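Local structure of predicted phosphatase, HAD family (Clostridium acetobutylicum, 3MC1) at residues L15-E20 / Y187-Y192; P181-T186 / D208-K213. The protein is a predicted phosphatase of the haloacid dehalogenase superfamily that probably hydrolyses phosphate esters at a metal-dependent active site, its natural substrate not being established. One frame throughout, in Å; residues are numbered along the deposited sequence.

Contact 1 of 2, residues L15-E20 / Y187-Y192; sequences LTDSAE and YGFGSY
With chi1 of Phe189 at -57°, CG lies anti to its own carbonyl carbon and the ring reaches across toward Asp17 and Ala19; Asp17, whose CG is anti to its backbone N (chi1 -178°), sends its carboxylate back to meet it. Both segments come from the loops that follow strands 6-9 and 182-185, beyond the C-terminal ends of the strands of the parallel sheet of a HAD-type Rossmann-like fold, and each ends in the start of a helix. Residues 15-20 follow Asp10 and Asp12, which bind the sodium ion together with Asp167, and lead into helix 19-31. Residues 187-192 lead to helix 192-198.

The far end of the Phe189 ring does the touching. Asp17 OD1 comes up to the ring edge, near its plane, 3.5 Å from CZ, where the outward C-H is the electropositive part of the ring and probably suits the carboxylate. The two side chains cross at about a right angle, with carboxylate and ring planes 56° apart. No hydrogen bond joins the segments, so the contact rests on this edge approach and on apolar packing.

Phe189 has partners outside the two segments: its backbone N donates to Asp167 OD2, tying this loop to a metal ligand, while Val47 and Tyr88 also touch its side chain. Ser18 OG is hydrogen-bonded to Asp12 OD1. Ala19, in the first turn of its helix, points CB toward the ring, 3.5 Å from Phe189 CE1.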
# COMPACT_ATOMS: atom_id res chain seq x y z
N LEU A 15 3.90 4.41 -3.62
CA LEU A 15 4.87 5.44 -3.26
C LEU A 15 6.28 4.88 -3.30
O LEU A 15 7.22 5.56 -3.73
CB LEU A 15 4.56 6.00 -1.87
CG LEU A 15 3.23 6.74 -1.69
CD1 LEU A 15 3.05 7.13 -0.23
CD2 LEU A 15 3.21 7.98 -2.59
N THR A 16 6.44 3.63 -2.89
CA THR A 16 7.76 3.00 -2.85
C THR A 16 7.82 1.66 -3.57
O THR A 16 6.87 0.88 -3.53
CB THR A 16 8.20 2.76 -1.38
OG1 THR A 16 7.22 1.94 -0.72
CG2 THR A 16 8.29 4.07 -0.63
N ASP A 17 8.95 1.41 -4.22
CA ASP A 17 9.21 0.14 -4.91
C ASP A 17 9.89 -0.67 -3.81
O ASP A 17 11.12 -0.65 -3.67
CB ASP A 17 10.18 0.34 -6.07
CG ASP A 17 10.45 -0.93 -6.85
OD1 ASP A 17 9.95 -2.01 -6.44
OD2 ASP A 17 11.15 -0.85 -7.87
N SER A 18 9.08 -1.37 -3.02
CA SER A 18 9.59 -2.14 -1.88
C SER A 18 9.73 -3.65 -2.06
O SER A 18 9.98 -4.36 -1.09
CB SER A 18 8.68 -1.88 -0.68
OG SER A 18 7.32 -1.82 -1.09
N ALA A 19 9.58 -4.12 -3.29
CA ALA A 19 9.64 -5.54 -3.58
C ALA A 19 10.85 -6.30 -3.02
O ALA A 19 10.69 -7.38 -2.46
CB ALA A 19 9.56 -5.75 -5.08
N GLU A 20 12.05 -5.74 -3.17
CA GLU A 20 13.25 -6.42 -2.68
C GLU A 20 13.16 -6.81 -1.22
O GLU A 20 13.29 -7.99 -0.87
CB GLU A 20 14.50 -5.56 -2.90
CG GLU A 20 15.68 -6.04 -2.06
CD GLU A 20 16.96 -5.29 -2.32
OE1 GLU A 20 16.90 -4.07 -2.57
OE2 GLU A 20 18.04 -5.92 -2.26
N TYR A 187 2.35 1.06 -12.59
CA TYR A 187 3.80 1.01 -12.45
C TYR A 187 4.17 0.24 -11.18
O TYR A 187 5.34 0.07 -10.86
CB TYR A 187 4.40 2.43 -12.42
CG TYR A 187 3.91 3.33 -11.30
CD1 TYR A 187 4.39 3.17 -9.99
CD2 TYR A 187 2.97 4.33 -11.54
CE1 TYR A 187 3.93 4.00 -8.95
CE2 TYR A 187 2.51 5.16 -10.52
CZ TYR A 187 2.99 4.99 -9.23
OH TYR A 187 2.49 5.80 -8.24
N GLY A 188 3.15 -0.24 -10.48
CA GLY A 188 3.38 -0.98 -9.25
C GLY A 188 3.34 -2.48 -9.42
O GLY A 188 3.91 -3.02 -10.36
N PHE A 189 2.64 -3.16 -8.53
CA PHE A 189 2.58 -4.61 -8.60
C PHE A 189 1.24 -5.17 -9.07
O PHE A 189 0.96 -6.36 -8.92
CB PHE A 189 2.99 -5.17 -7.24
CG PHE A 189 4.35 -4.73 -6.82
CD1 PHE A 189 5.49 -5.39 -7.28
CD2 PHE A 189 4.52 -3.58 -6.05
CE1 PHE A 189 6.77 -4.91 -6.98
CE2 PHE A 189 5.79 -3.08 -5.76
CZ PHE A 189 6.91 -3.75 -6.22
N GLY A 190 0.42 -4.30 -9.65
CA GLY A 190 -0.87 -4.71 -10.18
C GLY A 190 -0.86 -4.44 -11.67
O GLY A 190 -0.10 -3.59 -12.14
N SER A 191 -1.69 -5.15 -12.43
CA SER A 191 -1.72 -4.95 -13.87
C SER A 191 -2.94 -4.14 -14.29
O SER A 191 -3.90 -4.02 -13.52
CB SER A 191 -1.74 -6.29 -14.60
OG SER A 191 -2.95 -6.99 -14.38
N TYR A 192 -2.90 -3.59 -15.49
CA TYR A 192 -4.04 -2.83 -16.00
C TYR A 192 -5.30 -3.69 -15.90
O TYR A 192 -6.34 -3.25 -15.40
CB TYR A 192 -3.82 -2.46 -17.46
CG TYR A 192 -5.06 -1.90 -18.11
CD1 TYR A 192 -5.38 -0.55 -17.98
CD2 TYR A 192 -5.93 -2.72 -18.82
CE1 TYR A 192 -6.55 -0.04 -18.54
CE2 TYR A 192 -7.10 -2.22 -19.38
CZ TYR A 192 -7.40 -0.88 -19.24
OH TYR A 192 -8.56 -0.39 -19.79

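Contact 2 of 2, residues P181-T186 / D208-K213; sequences PSIGVT and DELHKK
Leu210 meets strand 182-185 with the end of its side chain. Its CB leaves the helix neither toward nor away from the strand, but CG lies anti to the backbone N (chi1 177°), and this torsion carries the branch point across to the sheet. From CG the two methyls divide the work. CD1 reaches Ile183 CG2 at 3.8 Å and is almost as near to Val185 CG1, 4.0 Å away. CD2 meets that same Val185 CG1, also at 4.0 Å, so the valine methyl faces both ends of the leucine fork.

The two strand residues alternate with Gly184, putting Ile183 and Val185 on the same face of the parallel sheet of this HAD-type Rossmann-like fold. Helix 207-215 packs there nearly antiparallel to the strand, at 168° between the short segment axes and 9.8 Å at their closest approach. Strand 162-166 adds Ile163 and Ile165 to the same apolar layer, and Leu94 of helix 91-101 touches Leu210 as well.

About one turn further along the helix, Lys213 contributes its aliphatic root. Ile183 CD1, at the end of an extended chain, lies 3.9 Å from Lys213 CG and 4.1 Å from Lys213 CB. Beyond CG the lysine bends at chi2 (67°), and its amino end leads away from the strand, so that Ile183 CD1 meets the lysine through its CB and CG methylenes.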
# COMPACT_ATOMS: atom_id res chain seq x y z
N PRO A 181 -13.77 7.24 -5.10
CA PRO A 181 -13.35 6.90 -6.46
C PRO A 181 -11.90 6.47 -6.29
O PRO A 181 -11.25 6.85 -5.30
CB PRO A 181 -13.47 8.23 -7.20
CG PRO A 181 -13.22 9.24 -6.13
CD PRO A 181 -13.98 8.69 -4.95
N SER A 182 -11.40 5.67 -7.22
CA SER A 182 -10.04 5.20 -7.13
C SER A 182 -9.28 5.36 -8.43
O SER A 182 -9.85 5.26 -9.52
CB SER A 182 -10.02 3.72 -6.72
OG SER A 182 -10.77 2.93 -7.62
N ILE A 183 -7.99 5.66 -8.31
CA ILE A 183 -7.11 5.76 -9.45
C ILE A 183 -6.11 4.62 -9.24
O ILE A 183 -5.40 4.59 -8.24
CB ILE A 183 -6.30 7.07 -9.48
CG1 ILE A 183 -7.22 8.29 -9.55
CG2 ILE A 183 -5.38 7.05 -10.71
CD1 ILE A 183 -6.46 9.61 -9.59
N GLY A 184 -6.10 3.68 -10.17
CA GLY A 184 -5.17 2.57 -10.06
C GLY A 184 -3.94 2.90 -10.88
O GLY A 184 -4.05 3.52 -11.95
N VAL A 185 -2.76 2.54 -10.39
CA VAL A 185 -1.53 2.79 -11.13
C VAL A 185 -0.95 1.45 -11.54
O VAL A 185 -1.02 0.49 -10.78
CB VAL A 185 -0.50 3.59 -10.28
CG1 VAL A 185 -1.17 4.86 -9.74
CG2 VAL A 185 0.02 2.72 -9.14
N THR A 186 -0.38 1.38 -12.74
CA THR A 186 0.18 0.14 -13.25
C THR A 186 1.70 0.04 -13.14
O THR A 186 2.27 -0.96 -13.56
CB THR A 186 -0.21 -0.12 -14.73
OG1 THR A 186 0.17 1.01 -15.52
CG2 THR A 186 -1.73 -0.34 -14.85
N ASP A 208 3.51 10.68 -13.60
CA ASP A 208 3.10 11.93 -14.24
C ASP A 208 1.64 11.83 -14.67
O ASP A 208 0.89 12.80 -14.55
CB ASP A 208 3.97 12.23 -15.47
CG ASP A 208 3.68 13.61 -16.04
OD1 ASP A 208 3.78 14.60 -15.29
OD2 ASP A 208 3.34 13.70 -17.24
N GLU A 209 1.25 10.66 -15.17
CA GLU A 209 -0.13 10.43 -15.58
C GLU A 209 -1.02 10.53 -14.35
O GLU A 209 -2.16 10.98 -14.42
CB GLU A 209 -0.28 9.04 -16.19
CG GLU A 209 0.36 8.85 -17.55
CD GLU A 209 -0.56 9.28 -18.68
OE1 GLU A 209 -0.62 8.54 -19.69
OE2 GLU A 209 -1.20 10.35 -18.57
N LEU A 210 -0.49 10.07 -13.22
CA LEU A 210 -1.20 10.09 -11.95
C LEU A 210 -1.43 11.54 -11.55
O LEU A 210 -2.53 11.92 -11.15
CB LEU A 210 -0.37 9.36 -10.88
CG LEU A 210 -0.88 9.31 -9.44
CD1 LEU A 210 -2.29 8.72 -9.39
CD2 LEU A 210 0.08 8.47 -8.61
N HIS A 211 -0.40 12.36 -11.68
CA HIS A 211 -0.49 13.77 -11.34
C HIS A 211 -1.62 14.43 -12.13
O HIS A 211 -2.50 15.06 -11.55
CB HIS A 211 0.84 14.46 -11.65
CG HIS A 211 0.92 15.88 -11.17
ND1 HIS A 211 0.02 16.85 -11.56
CD2 HIS A 211 1.78 16.48 -10.32
CE1 HIS A 211 0.33 17.99 -10.97
NE2 HIS A 211 1.39 17.80 -10.21
N LYS A 212 -1.59 14.26 -13.45
CA LYS A 212 -2.59 14.85 -14.34
C LYS A 212 -4.01 14.43 -13.97
O LYS A 212 -4.91 15.26 -13.90
CB LYS A 212 -2.32 14.44 -15.79
CG LYS A 212 -0.96 14.85 -16.33
CD LYS A 212 -0.82 14.40 -17.78
CE LYS A 212 0.53 14.80 -18.37
NZ LYS A 212 0.72 16.27 -18.39
N LYS A 213 -4.18 13.13 -13.74
CA LYS A 213 -5.48 12.56 -13.40
C LYS A 213 -6.05 13.08 -12.09
O LYS A 213 -7.25 13.31 -11.98
CB LYS A 213 -5.38 11.04 -13.33
CG LYS A 213 -6.73 10.34 -13.37
CD LYS A 213 -7.38 10.53 -14.73
CE LYS A 213 -8.53 9.56 -14.96
NZ LYS A 213 -9.08 9.71 -16.33

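How the contacts relate
The centres of contacts 1 and 2 lie about 14 Å apart, and their segments alternate along the chain: 15-20, 181-186, 187-192, then 208-213. Strand 182-185 of contact 2 runs directly into the loop 187-192 of contact 1, so the two are consecutive along one piece of chain. Contact 2 is buried, packing the C-terminal helix 207-215 on one face of the parallel sheet, whereas contact 1 is at the surface beside the sodium site. They also touch in space: Tyr187 OH lies 3.6 Å from Leu210 CD2, and the same hydroxyl is hydrogen-bonded to Thr14 O. Tyr187 thus lies between the packing under helix 207-215 and the segment that follows the aspartates of the sodium site.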